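Local coordinates for 2,3-dihydroxybenzoate-AMP ligase (Bacillus subtilis, PDB 1MDB), which is a two-part enzyme of the ANL family, joining an AMP-binding domain to a smaller C-terminal domain, at residues Lys3-Trp8 and Pro201-Asp206; Gly99-Phe104 and Ser182-Leu187; Asp76-Gln81 and Ala125-Asp130; Ala65-Leu70 and Phe93-Leu98. All coordinates share one frame; numbering follows the deposited sequence.

Contact 1: residues Lys3-Trp8 and Pro201-Asp206. With SO4 (sulfate ion), chain B.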
loop_
_atom_site.group_PDB
_atom_site.type_symbol
_atom_site.label_atom_id
_atom_site.label_comp_id
_atom_site.label_asym_id
_atom_site.label_seq_id
_atom_site.Cartn_x
_atom_site.Cartn_y
_atom_site.Cartn_z
ATOM N N LYS A 3 6.315 2.903 -24.063
ATOM C CA LYS A 3 5.716 1.757 -24.729
ATOM C C LYS A 3 5.038 0.892 -23.674
ATOM O O LYS A 3 5.655 0.538 -22.668
ATOM C CB LYS A 3 6.793 0.939 -25.446
ATOM C CG LYS A 3 6.279 -0.353 -26.052
ATOM C CD LYS A 3 7.402 -1.154 -26.686
ATOM C CE LYS A 3 6.896 -2.484 -27.241
ATOM N NZ LYS A 3 8.002 -3.264 -27.860
ATOM N N GLY A 4 3.766 0.572 -23.893
ATOM C CA GLY A 4 3.047 -0.268 -22.951
ATOM C C GLY A 4 2.103 0.485 -22.041
ATOM O O GLY A 4 1.338 -0.112 -21.288
ATOM N N PHE A 5 2.155 1.806 -22.125
ATOM C CA PHE A 5 1.320 2.683 -21.314
ATOM C C PHE A 5 -0.010 2.957 -22.015
ATOM O O PHE A 5 -0.048 3.129 -23.233
ATOM C CB PHE A 5 2.085 3.988 -21.077
ATOM C CG PHE A 5 1.233 5.143 -20.634
ATOM C CD1 PHE A 5 0.580 5.124 -19.408
ATOM C CD2 PHE A 5 1.125 6.281 -21.433
ATOM C CE1 PHE A 5 -0.165 6.224 -18.980
ATOM C CE2 PHE A 5 0.381 7.386 -21.014
ATOM C CZ PHE A 5 -0.264 7.360 -19.787
ATOM N N THR A 6 -1.099 2.967 -21.246
ATOM C CA THR A 6 -2.418 3.258 -21.800
ATOM C C THR A 6 -2.830 4.641 -21.307
ATOM O O THR A 6 -3.116 4.837 -20.126
ATOM C CB THR A 6 -3.478 2.225 -21.363
ATOM O OG1 THR A 6 -3.180 0.951 -21.952
ATOM C CG2 THR A 6 -4.868 2.671 -21.815
ATOM N N PRO A 7 -2.870 5.624 -22.214
ATOM C CA PRO A 7 -3.243 6.995 -21.863
ATOM C C PRO A 7 -4.728 7.160 -21.611
ATOM O O PRO A 7 -5.532 6.319 -22.000
ATOM C CB PRO A 7 -2.813 7.809 -23.084
ATOM C CG PRO A 7 -1.987 6.841 -23.930
ATOM C CD PRO A 7 -2.599 5.516 -23.653
ATOM N N TRP A 8 -5.074 8.256 -20.950
ATOM C CA TRP A 8 -6.458 8.594 -20.680
ATOM C C TRP A 8 -6.979 9.134 -22.015
ATOM O O TRP A 8 -6.195 9.589 -22.850
ATOM C CB TRP A 8 -6.532 9.704 -19.620
ATOM C CG TRP A 8 -6.533 9.229 -18.196
ATOM C CD1 TRP A 8 -7.623 8.963 -17.427
ATOM C CD2 TRP A 8 -5.388 8.959 -17.376
ATOM N NE1 TRP A 8 -7.235 8.545 -16.180
ATOM C CE2 TRP A 8 -5.867 8.533 -16.121
ATOM C CE3 TRP A 8 -4.003 9.036 -17.582
ATOM C CZ2 TRP A 8 -5.009 8.182 -15.069
ATOM C CZ3 TRP A 8 -3.151 8.689 -16.537
ATOM C CH2 TRP A 8 -3.660 8.268 -15.298
ATOM N N PRO A 201 1.604 1.838 -14.480
ATOM C CA PRO A 201 2.221 3.106 -14.870
ATOM C C PRO A 201 1.485 4.290 -14.239
ATOM O O PRO A 201 0.259 4.362 -14.317
ATOM C CB PRO A 201 2.062 3.119 -16.391
ATOM C CG PRO A 201 1.932 1.691 -16.756
ATOM C CD PRO A 201 1.043 1.162 -15.658
ATOM N N ARG A 202 2.220 5.194 -13.599
ATOM C CA ARG A 202 1.612 6.399 -13.017
ATOM C C ARG A 202 2.395 7.588 -13.581
ATOM O O ARG A 202 3.628 7.543 -13.670
ATOM C CB ARG A 202 1.692 6.402 -11.480
ATOM C CG ARG A 202 0.935 5.271 -10.767
ATOM C CD ARG A 202 -0.536 5.185 -11.178
ATOM N NE ARG A 202 -1.327 6.316 -10.701
ATOM C CZ ARG A 202 -1.819 6.422 -9.474
ATOM N NH1 ARG A 202 -1.612 5.452 -8.590
ATOM N NH2 ARG A 202 -2.506 7.507 -9.126
ATOM N N THR A 203 1.683 8.630 -13.998
ATOM C CA THR A 203 2.324 9.819 -14.556
ATOM C C THR A 203 2.483 10.854 -13.439
ATOM O O THR A 203 1.857 10.736 -12.386
ATOM C CB THR A 203 1.478 10.443 -15.712
ATOM O OG1 THR A 203 0.245 10.957 -15.188
ATOM C CG2 THR A 203 1.163 9.389 -16.788
ATOM N N HIS A 204 3.332 11.852 -13.672
ATOM C CA HIS A 204 3.570 12.905 -12.695
ATOM C C HIS A 204 2.256 13.607 -12.379
ATOM O O HIS A 204 1.896 13.782 -11.216
ATOM C CB HIS A 204 4.563 13.948 -13.240
ATOM C CG HIS A 204 5.906 13.391 -13.608
ATOM N ND1 HIS A 204 7.036 13.600 -12.844
ATOM C CD2 HIS A 204 6.305 12.654 -14.670
ATOM C CE1 HIS A 204 8.071 13.017 -13.419
ATOM N NE2 HIS A 204 7.655 12.436 -14.531
ATOM N N ASP A 205 1.538 14.015 -13.422
ATOM C CA ASP A 205 0.266 14.710 -13.234
ATOM C C ASP A 205 -0.781 13.936 -12.441
ATOM O O ASP A 205 -1.341 14.457 -11.474
ATOM C CB ASP A 205 -0.352 15.101 -14.584
ATOM C CG ASP A 205 0.161 16.431 -15.097
ATOM O OD1 ASP A 205 0.244 17.383 -14.289
ATOM O OD2 ASP A 205 0.469 16.528 -16.304
ATOM N N ASP A 206 -1.065 12.699 -12.837
ATOM C CA ASP A 206 -2.096 11.965 -12.119
ATOM C C ASP A 206 -1.672 11.579 -10.702
ATOM O O ASP A 206 -2.496 11.586 -9.803
ATOM C CB ASP A 206 -2.572 10.735 -12.920
ATOM C CG ASP A 206 -1.693 9.507 -12.721
ATOM O OD1 ASP A 206 -0.868 9.193 -13.609
ATOM O OD2 ASP A 206 -1.835 8.854 -11.667
HETATM S S SO4 B . 10.290 2.132 -24.466
HETATM O O1 SO4 B . 10.084 0.896 -23.683
HETATM O O2 SO4 B . 9.083 2.981 -24.396
HETATM O O3 SO4 B . 11.445 2.872 -23.919
HETATM O O4 SO4 B . 10.572 1.776 -25.873
#
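The rings of Phe5 and Trp8 lie against the strand-to-helix junction of residues 201-206, each against a different part of it. Phe5 has CG anti to the backbone N (chi1 162°), which carries its CD1 to 3.9 Å from Pro201 CB. Farther along the ring, Phe5 CZ lies 3.9 Å from Thr203 CG2, the two side chains running at about a right angle. Trp8 presents the six-membered end of its indole: its CH2 is 3.4 Å from Asp206 OD1, with ring and carboxylate planes 47° apart. The indole N-H is engaged elsewhere, since Trp8 NE1 bonds Gly385 O.

The carboxylate touched by Trp8 is gripped by four donor bonds. Asp206 OD1 accepts from Thr203 N at 2.6 Å and from Thr203 OG1 at 2.6 Å, both arriving from the same face of its plane. Asp206 OD2 takes Arg202 NE at 2.8 Å and Arg202 NH2 at 3.0 Å, a side-on salt bridge onto one oxygen that lies close to the guanidinium plane. These bonds fix the rotation of the buried group and probably stabilise its negative charge. In the reverse direction, Asp206 N donates to Thr203 OG1 at 3.2 Å and 167°. Thr203 N to Asp206 OD1 and Asp206 N to Thr203 OG1 together form a capping box, with Thr203 as N-cap of helix 204-218 where strand 199-203 ends.

Contact 2: residues Gly99-Phe104 and Ser182-Leu187; sequences GALPVF and SDVAFL
Two first torsions bring the rings of Phe104 and Phe186 together: Phe186 CG sits between the backbone N and the carbonyl carbon (chi1 63°), whereas Phe104 CG is anti to its carbonyl carbon (chi1 -70°). Phe104 CE1 consequently comes in over one face of the other ring, toward its rim, at 3.7 Å from Phe186 CG. With centroids 5.3 Å apart and planes at 68°, the pair is T-shaped, Phe104 giving the edge. Next to the ring pair, Phe186 CB rests 3.6 Å from Pro102 CD. At the other end Leu101 crosses Val184 at about a right angle, with Leu101 CD2 3.7 Å from Val184 CG1.

The backbones run in roughly the same direction but are bridged just once, between Val103 and Leu187. Leu187 N donates to Pro102 O at 2.9 Å, and Phe104 N to Leu187 O at 3.2 Å. Farther back, a water takes over, donating to Ala100 O at 2.7 Å and to Ala185 O at 3.1 Å. The change from direct to water-mediated bonding falls beside a disturbance in strand 184-189, where Ala185 and Phe186 both face Arg202. That arrangement is a classic beta bulge, in the two-stranded antiparallel sheet that the single bridge joins to the edge of the sheet containing strand 101-104.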
loop_
_atom_site.group_PDB
_atom_site.type_symbol
_atom_site.label_atom_id
_atom_site.label_comp_id
_atom_site.label_asym_id
_atom_site.label_seq_id
_atom_site.Cartn_x
_atom_site.Cartn_y
_atom_site.Cartn_z
ATOM N N GLY A 99 14.219 11.368 -15.782
ATOM C CA GLY A 99 13.156 10.807 -16.595
ATOM C C GLY A 99 13.192 9.283 -16.585
ATOM O O GLY A 99 12.567 8.629 -17.430
ATOM N N ALA A 100 13.939 8.714 -15.642
ATOM C CA ALA A 100 14.035 7.267 -15.512
ATOM C C ALA A 100 12.893 6.795 -14.612
ATOM O O ALA A 100 12.447 7.518 -13.716
ATOM C CB ALA A 100 15.376 6.875 -14.921
ATOM N N LEU A 101 12.438 5.571 -14.843
ATOM C CA LEU A 101 11.313 5.018 -14.107
ATOM C C LEU A 101 11.592 4.011 -12.999
ATOM O O LEU A 101 12.039 2.886 -13.248
ATOM C CB LEU A 101 10.327 4.380 -15.088
ATOM C CG LEU A 101 9.375 5.270 -15.902
ATOM C CD1 LEU A 101 10.138 6.384 -16.587
ATOM C CD2 LEU A 101 8.638 4.406 -16.922
ATOM N N PRO A 102 11.342 4.409 -11.750
ATOM C CA PRO A 102 11.570 3.466 -10.661
ATOM C C PRO A 102 10.470 2.403 -10.786
ATOM O O PRO A 102 9.371 2.691 -11.270
ATOM C CB PRO A 102 11.342 4.308 -9.406
ATOM C CG PRO A 102 11.609 5.731 -9.861
ATOM C CD PRO A 102 11.026 5.756 -11.244
ATOM N N VAL A 103 10.780 1.180 -10.380
ATOM C CA VAL A 103 9.804 0.102 -10.352
ATOM C C VAL A 103 9.904 -0.217 -8.865
ATOM O O VAL A 103 10.981 -0.565 -8.368
ATOM C CB VAL A 103 10.238 -1.095 -11.224
ATOM C CG1 VAL A 103 9.252 -2.235 -11.072
ATOM C CG2 VAL A 103 10.309 -0.660 -12.683
ATOM N N PHE A 104 8.792 -0.060 -8.159
ATOM C CA PHE A 104 8.750 -0.225 -6.712
ATOM C C PHE A 104 8.599 -1.605 -6.099
ATOM O O PHE A 104 7.487 -2.040 -5.775
ATOM C CB PHE A 104 7.672 0.712 -6.129
ATOM C CG PHE A 104 8.037 2.175 -6.206
ATOM C CD1 PHE A 104 7.277 3.065 -6.966
ATOM C CD2 PHE A 104 9.151 2.665 -5.528
ATOM C CE1 PHE A 104 7.623 4.418 -7.050
ATOM C CE2 PHE A 104 9.505 4.019 -5.608
ATOM C CZ PHE A 104 8.742 4.894 -6.370
ATOM N N SER A 182 3.214 14.967 -18.158
ATOM C CA SER A 182 2.380 13.900 -18.689
ATOM C C SER A 182 3.129 12.581 -18.897
ATOM O O SER A 182 2.522 11.572 -19.255
ATOM C CB SER A 182 1.746 14.349 -20.011
ATOM O OG SER A 182 2.741 14.708 -20.952
ATOM N N ASP A 183 4.440 12.584 -18.677
ATOM C CA ASP A 183 5.227 11.367 -18.854
ATOM C C ASP A 183 4.959 10.382 -17.714
ATOM O O ASP A 183 4.575 10.781 -16.610
ATOM C CB ASP A 183 6.741 11.670 -18.867
ATOM C CG ASP A 183 7.192 12.471 -20.089
ATOM O OD1 ASP A 183 6.524 12.418 -21.143
ATOM O OD2 ASP A 183 8.247 13.139 -19.995
ATOM N N VAL A 184 5.149 9.094 -17.984
ATOM C CA VAL A 184 4.995 8.106 -16.930
ATOM C C VAL A 184 6.155 8.430 -15.997
ATOM O O VAL A 184 7.272 8.668 -16.456
ATOM C CB VAL A 184 5.171 6.665 -17.453
ATOM C CG1 VAL A 184 5.262 5.703 -16.280
ATOM C CG2 VAL A 184 3.998 6.288 -18.369
ATOM N N ALA A 185 5.897 8.454 -14.697
ATOM C CA ALA A 185 6.942 8.767 -13.727
ATOM C C ALA A 185 7.550 7.517 -13.093
ATOM O O ALA A 185 8.711 7.522 -12.670
ATOM C CB ALA A 185 6.372 9.670 -12.644
ATOM N N PHE A 186 6.762 6.450 -13.018
ATOM C CA PHE A 186 7.231 5.208 -12.413
ATOM C C PHE A 186 6.218 4.084 -12.591
ATOM O O PHE A 186 5.089 4.316 -13.024
ATOM C CB PHE A 186 7.475 5.427 -10.916
ATOM C CG PHE A 186 6.233 5.792 -10.143
ATOM C CD1 PHE A 186 5.224 4.857 -9.929
ATOM C CD2 PHE A 186 6.067 7.076 -9.636
ATOM C CE1 PHE A 186 4.071 5.192 -9.223
ATOM C CE2 PHE A 186 4.921 7.423 -8.930
ATOM C CZ PHE A 186 3.919 6.478 -8.724
ATOM N N LEU A 187 6.622 2.872 -12.226
ATOM C CA LEU A 187 5.735 1.729 -12.316
ATOM C C LEU A 187 5.541 1.144 -10.923
ATOM O O LEU A 187 6.507 0.779 -10.253
ATOM C CB LEU A 187 6.319 0.661 -13.261
ATOM C CG LEU A 187 6.692 1.134 -14.672
ATOM C CD1 LEU A 187 7.219 -0.034 -15.492
ATOM C CD2 LEU A 187 5.473 1.739 -15.340
HETATM O O HOH W 1 10.661 9.480 -13.964
#

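Contact 3: residues Asp76-Gln81 and Ala125-Asp130; sequences DRVVVQ and AYIIPD. With SO4 (sulfate ion), chain B.
Tyr126 and Gln81 meet tip to tip, the hydroxyl OH of Tyr126 donating to Gln81 OE1 at 2.6 Å. The phenol comes almost head-on to the amide carbonyl, whose oxygen lies at the ring's edge and near its plane, with amide and ring planes 36° apart. Both side chains have CG anti to the backbone N (chi1 178° for Tyr126), and the extended Gln81 chain brings its OE1 to the phenol. Alongside them the backbones form a parallel ladder: Ile127 N donates to Val79 O at 2.9 Å and Gln81 N to Ile127 O at 2.9 Å, while the more bent bond from Val79 N to Ala125 O is 3.1 Å.

Strand 77-80 also pairs in parallel with strand 101-104 and so lies inside an alpha/beta sheet with helices packed on it. On one face Val78 CG1 touches Ile127 CD1 at 3.7 Å, and Leu95 and Val91 of helix 86-98 cover this side. On the opposite face Val79 CB lies 4.2 Å from Tyr126 CD2, with Leu140 of helix 137-147 touching Tyr126 and Gln81.

A second shell sets the glutamine amide: Gln81 NE2 donates to the backbone carbonyls of Leu106 and His109, which probably helps to hold OE1 toward the tyrosine. At the strand's start, Arg77 NH1 bonds Lys75 O and makes only weak bonds to a sulfate ion.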
loop_
_atom_site.group_PDB
_atom_site.type_symbol
_atom_site.label_atom_id
_atom_site.label_comp_id
_atom_site.label_asym_id
_atom_site.label_seq_id
_atom_site.Cartn_x
_atom_site.Cartn_y
_atom_site.Cartn_z
ATOM N N ASP A 76 14.249 4.686 -19.092
ATOM C CA ASP A 76 14.812 3.442 -18.563
ATOM C C ASP A 76 14.101 3.059 -17.275
ATOM O O ASP A 76 13.765 3.928 -16.462
ATOM C CB ASP A 76 16.298 3.590 -18.227
ATOM C CG ASP A 76 17.194 3.364 -19.417
ATOM O OD1 ASP A 76 16.720 2.797 -20.415
ATOM O OD2 ASP A 76 18.381 3.741 -19.342
ATOM N N ARG A 77 13.874 1.764 -17.082
ATOM C CA ARG A 77 13.250 1.304 -15.856
ATOM C C ARG A 77 14.329 0.922 -14.865
ATOM O O ARG A 77 15.373 0.368 -15.232
ATOM C CB ARG A 77 12.322 0.114 -16.111
ATOM C CG ARG A 77 10.932 0.539 -16.538
ATOM C CD ARG A 77 10.958 1.104 -17.944
ATOM N NE ARG A 77 11.180 0.042 -18.920
ATOM C CZ ARG A 77 11.335 0.244 -20.224
ATOM N NH1 ARG A 77 11.298 1.481 -20.710
ATOM N NH2 ARG A 77 11.509 -0.793 -21.045
ATOM N N VAL A 78 14.089 1.243 -13.600
ATOM C CA VAL A 78 15.050 0.925 -12.561
ATOM C C VAL A 78 14.335 0.336 -11.368
ATOM O O VAL A 78 13.571 1.022 -10.683
ATOM C CB VAL A 78 15.847 2.179 -12.143
ATOM C CG1 VAL A 78 16.789 1.855 -11.000
ATOM C CG2 VAL A 78 16.635 2.708 -13.345
ATOM N N VAL A 79 14.574 -0.950 -11.133
ATOM C CA VAL A 79 13.955 -1.639 -10.014
ATOM C C VAL A 79 14.599 -1.153 -8.731
ATOM O O VAL A 79 15.807 -1.315 -8.528
ATOM C CB VAL A 79 14.124 -3.166 -10.125
ATOM C CG1 VAL A 79 13.361 -3.866 -8.998
ATOM C CG2 VAL A 79 13.615 -3.646 -11.474
ATOM N N VAL A 80 13.789 -0.528 -7.882
ATOM C CA VAL A 80 14.246 -0.008 -6.595
ATOM C C VAL A 80 13.660 -0.889 -5.485
ATOM O O VAL A 80 12.443 -1.058 -5.382
ATOM C CB VAL A 80 13.777 1.469 -6.377
ATOM C CG1 VAL A 80 14.399 2.042 -5.103
ATOM C CG2 VAL A 80 14.155 2.333 -7.576
ATOM N N GLN A 81 14.525 -1.480 -4.678
ATOM C CA GLN A 81 14.075 -2.329 -3.576
ATOM C C GLN A 81 14.811 -1.934 -2.298
ATOM O O GLN A 81 15.689 -2.654 -1.821
ATOM C CB GLN A 81 14.324 -3.810 -3.902
ATOM C CG GLN A 81 13.946 -4.772 -2.775
ATOM C CD GLN A 81 14.246 -6.224 -3.116
ATOM O OE1 GLN A 81 15.237 -6.518 -3.784
ATOM N NE2 GLN A 81 13.405 -7.137 -2.641
ATOM N N ALA A 125 18.864 -1.032 -14.327
ATOM C CA ALA A 125 19.554 -1.045 -13.044
ATOM C C ALA A 125 18.693 -1.625 -11.925
ATOM O O ALA A 125 17.458 -1.652 -12.000
ATOM C CB ALA A 125 20.013 0.370 -12.690
ATOM N N TYR A 126 19.364 -2.112 -10.891
ATOM C CA TYR A 126 18.716 -2.723 -9.729
ATOM C C TYR A 126 19.361 -2.034 -8.549
ATOM O O TYR A 126 20.587 -2.057 -8.410
ATOM C CB TYR A 126 19.021 -4.227 -9.708
ATOM C CG TYR A 126 18.467 -5.040 -8.540
ATOM C CD1 TYR A 126 19.100 -6.218 -8.144
ATOM C CD2 TYR A 126 17.309 -4.663 -7.864
ATOM C CE1 TYR A 126 18.605 -6.996 -7.112
ATOM C CE2 TYR A 126 16.803 -5.437 -6.829
ATOM C CZ TYR A 126 17.459 -6.607 -6.458
ATOM O OH TYR A 126 16.969 -7.406 -5.448
ATOM N N ILE A 127 18.548 -1.402 -7.713
ATOM C CA ILE A 127 19.059 -0.681 -6.546
ATOM C C ILE A 127 18.616 -1.324 -5.226
ATOM O O ILE A 127 17.418 -1.444 -4.950
ATOM C CB ILE A 127 18.601 0.785 -6.591
ATOM C CG1 ILE A 127 19.092 1.428 -7.897
ATOM C CG2 ILE A 127 19.135 1.542 -5.382
ATOM C CD1 ILE A 127 18.709 2.902 -8.056
ATOM N N ILE A 128 19.595 -1.721 -4.417
ATOM C CA ILE A 128 19.343 -2.386 -3.137
ATOM C C ILE A 128 20.214 -1.874 -1.990
ATOM O O ILE A 128 21.209 -1.174 -2.205
ATOM C CB ILE A 128 19.655 -3.893 -3.220
ATOM C CG1 ILE A 128 21.083 -4.080 -3.751
ATOM C CG2 ILE A 128 18.641 -4.615 -4.099
ATOM C CD1 ILE A 128 21.633 -5.481 -3.572
ATOM N N PRO A 129 19.830 -2.197 -0.744
ATOM C CA PRO A 129 20.639 -1.760 0.398
ATOM C C PRO A 129 21.644 -2.907 0.539
ATOM O O PRO A 129 21.489 -3.934 -0.129
ATOM C CB PRO A 129 19.626 -1.729 1.542
ATOM C CG PRO A 129 18.710 -2.891 1.196
ATOM C CD PRO A 129 18.524 -2.726 -0.306
ATOM N N ASP A 130 22.674 -2.761 1.362
ATOM C CA ASP A 130 23.612 -3.869 1.519
ATOM C C ASP A 130 22.916 -5.009 2.253
ATOM O O ASP A 130 22.934 -6.159 1.819
ATOM C CB ASP A 130 24.867 -3.443 2.299
ATOM C CG ASP A 130 24.560 -2.514 3.460
ATOM O OD1 ASP A 130 23.422 -2.531 3.973
ATOM O OD2 ASP A 130 25.472 -1.765 3.874
HETATM S S SO4 B . 10.290 2.132 -24.466
HETATM O O1 SO4 B . 10.084 0.896 -23.683
HETATM O O2 SO4 B . 9.083 2.981 -24.396
HETATM O O3 SO4 B . 11.445 2.872 -23.919
HETATM O O4 SO4 B . 10.572 1.776 -25.873
#

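Contact 4: residues Ala65-Leu70 and Phe93-Leu98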
loop_
_atom_site.group_PDB
_atom_site.type_symbol
_atom_site.label_atom_id
_atom_site.label_comp_id
_atom_site.label_asym_id
_atom_site.label_seq_id
_atom_site.Cartn_x
_atom_site.Cartn_y
_atom_site.Cartn_z
ATOM N N ALA A 65 22.982 13.100 -12.002
ATOM C CA ALA A 65 24.151 13.223 -12.864
ATOM C C ALA A 65 24.951 11.936 -12.813
ATOM O O ALA A 65 25.451 11.467 -13.838
ATOM C CB ALA A 65 25.011 14.410 -12.428
ATOM N N GLY A 66 25.066 11.355 -11.618
ATOM C CA GLY A 66 25.797 10.106 -11.486
ATOM C C GLY A 66 25.107 8.978 -12.238
ATOM O O GLY A 66 25.757 8.181 -12.909
ATOM N N PHE A 67 23.786 8.909 -12.109
ATOM C CA PHE A 67 22.985 7.897 -12.793
ATOM C C PHE A 67 23.183 8.053 -14.301
ATOM O O PHE A 67 23.415 7.079 -15.005
ATOM C CB PHE A 67 21.486 8.074 -12.471
ATOM C CG PHE A 67 21.052 7.506 -11.129
ATOM C CD1 PHE A 67 19.873 7.950 -10.524
ATOM C CD2 PHE A 67 21.784 6.507 -10.496
ATOM C CE1 PHE A 67 19.432 7.404 -9.307
ATOM C CE2 PHE A 67 21.350 5.949 -9.276
ATOM C CZ PHE A 67 20.176 6.398 -8.684
ATOM N N GLN A 68 23.080 9.290 -14.788
ATOM C CA GLN A 68 23.245 9.565 -16.214
ATOM C C GLN A 68 24.634 9.158 -16.681
ATOM O O GLN A 68 24.788 8.498 -17.706
ATOM C CB GLN A 68 23.037 11.049 -16.506
ATOM C CG GLN A 68 23.074 11.379 -17.984
ATOM C CD GLN A 68 22.921 12.858 -18.250
ATOM O OE1 GLN A 68 23.800 13.660 -17.907
ATOM N NE2 GLN A 68 21.799 13.236 -18.860
ATOM N N LYS A 69 25.645 9.563 -15.920
ATOM C CA LYS A 69 27.022 9.230 -16.251
ATOM C C LYS A 69 27.159 7.715 -16.294
ATOM O O LYS A 69 27.913 7.173 -17.096
ATOM C CB LYS A 69 27.971 9.812 -15.204
ATOM C CG LYS A 69 29.427 9.821 -15.631
ATOM C CD LYS A 69 30.253 10.683 -14.693
ATOM C CE LYS A 69 31.635 10.935 -15.257
ATOM N NZ LYS A 69 32.428 11.877 -14.414
ATOM N N LEU A 70 26.415 7.034 -15.430
ATOM C CA LEU A 70 26.455 5.578 -15.388
ATOM C C LEU A 70 25.918 5.010 -16.702
ATOM O O LEU A 70 26.271 3.899 -17.100
ATOM C CB LEU A 70 25.614 5.066 -14.217
ATOM C CG LEU A 70 25.723 3.588 -13.848
ATOM C CD1 LEU A 70 27.183 3.226 -13.585
ATOM C CD2 LEU A 70 24.876 3.322 -12.607
ATOM N N PHE A 93 13.858 10.750 -6.578
ATOM C CA PHE A 93 13.808 12.080 -7.173
ATOM C C PHE A 93 14.922 12.283 -8.208
ATOM O O PHE A 93 14.779 13.087 -9.127
ATOM C CB PHE A 93 13.838 13.177 -6.084
ATOM C CG PHE A 93 12.492 13.424 -5.447
ATOM C CD1 PHE A 93 12.114 12.747 -4.294
ATOM C CD2 PHE A 93 11.571 14.272 -6.053
ATOM C CE1 PHE A 93 10.834 12.903 -3.759
ATOM C CE2 PHE A 93 10.290 14.435 -5.530
ATOM C CZ PHE A 93 9.920 13.751 -4.382
ATOM N N ALA A 94 16.022 11.556 -8.056
ATOM C CA ALA A 94 17.119 11.632 -9.013
ATOM C C ALA A 94 16.629 10.941 -10.287
ATOM O O ALA A 94 16.841 11.428 -11.403
ATOM C CB ALA A 94 18.348 10.910 -8.473
ATOM N N LEU A 95 15.982 9.792 -10.114
ATOM C CA LEU A 95 15.447 9.064 -11.256
ATOM C C LEU A 95 14.368 9.924 -11.896
ATOM O O LEU A 95 14.277 10.019 -13.116
ATOM C CB LEU A 95 14.866 7.726 -10.810
ATOM C CG LEU A 95 15.924 6.698 -10.388
ATOM C CD1 LEU A 95 15.251 5.477 -9.781
ATOM C CD2 LEU A 95 16.763 6.304 -11.612
ATOM N N PHE A 96 13.557 10.558 -11.058
ATOM C CA PHE A 96 12.492 11.429 -11.532
ATOM C C PHE A 96 13.041 12.567 -12.401
ATOM O O PHE A 96 12.434 12.918 -13.417
ATOM C CB PHE A 96 11.721 12.007 -10.336
ATOM C CG PHE A 96 10.771 11.033 -9.684
ATOM C CD1 PHE A 96 10.314 11.253 -8.389
ATOM C CD2 PHE A 96 10.302 9.919 -10.372
ATOM C CE1 PHE A 96 9.402 10.380 -7.792
ATOM C CE2 PHE A 96 9.388 9.039 -9.775
ATOM C CZ PHE A 96 8.942 9.274 -8.490
ATOM N N ARG A 97 14.188 13.136 -12.018
ATOM C CA ARG A 97 14.776 14.240 -12.789
ATOM C C ARG A 97 15.484 13.800 -14.066
ATOM O O ARG A 97 15.698 14.604 -14.976
ATOM C CB ARG A 97 15.741 15.056 -11.919
ATOM C CG ARG A 97 15.072 15.665 -10.688
ATOM C CD ARG A 97 15.416 17.125 -10.491
ATOM N NE ARG A 97 16.026 17.344 -9.191
ATOM C CZ ARG A 97 15.567 18.165 -8.256
ATOM N NH1 ARG A 97 14.469 18.876 -8.452
ATOM N NH2 ARG A 97 16.214 18.265 -7.111
ATOM N N LEU A 98 15.848 12.524 -14.133
ATOM C CA LEU A 98 16.515 11.971 -15.307
ATOM C C LEU A 98 15.465 11.393 -16.241
ATOM O O LEU A 98 15.770 10.977 -17.355
ATOM C CB LEU A 98 17.483 10.862 -14.880
ATOM C CG LEU A 98 18.235 10.073 -15.960
ATOM C CD1 LEU A 98 18.975 11.025 -16.900
ATOM C CD2 LEU A 98 19.216 9.119 -15.291
#
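Helical segments 65-70 and 93-98, which meet through Phe67 and Leu95, cross at -61° with their axes 9.6 Å apart. Phe67 points toward the other helix, its CG anti to the carbonyl carbon (chi1 -80°), and its ring lies beside Ala94 and Leu95. Phe67 CE1 is 3.8 Å from Ala94 CB, while Phe67 CD1 is 3.7 Å from Leu95 CD2; the phenylalanine and leucine side chains run at about a right angle to each other.

One turn beyond Ala94, Leu98 points toward helix 53-70. Its CG is anti to the backbone N (chi1 176°), and its two methyls divide their partners: Leu98 CD2 lies 3.8 Å from Phe67 CB, and Leu98 CD1 lies 4.1 Å from Gln68 CB. The contact is therefore apolar.

Both helices lie on the same face of the mostly parallel sheet, the one bearing Val78, Val80 and Ile127, as in the layered alpha/beta architecture of this family. Strand 77-80 follows helix 53-70 in the chain, and helix 86-98 then leads to strand 101-104, a beta-alpha-beta unit with its two strands adjacent.

Beyond the touching residues, Ala94 also packs on Leu63, an earlier residue of helix 53-70. Arg97 adds charged ties between the same two helices through salt bridges to Asp57 and Asp61.

Contacts 3 and 4 and the 99-104 half of contact 2 belong to one alpha/beta unit. Strands 101-104 and 77-80 are sheet neighbours, with Val78 N 2.7 Å from Leu101 O, and contact 4 packs on the sheet through Phe67 CZ, 3.8 Å from Ile127 CD1. Helix 86-98 passes into contact 2 through Ala100 N, 2.9 Å from Leu95 O. Contact 1 joins through strand 184-189, its centre about 9 Å from that of contact 2, where Arg202 O lies 2.7 Å from Ala185 N. Contacts 1 and 3 do not touch, yet both reach the sulfate ion. The ligands are not touched: the side chain of Phe186 is about 10 Å from 2,3-dihydroxy-benzoic acid, and that of Phe104 about 11 Å from adenosine monophosphate.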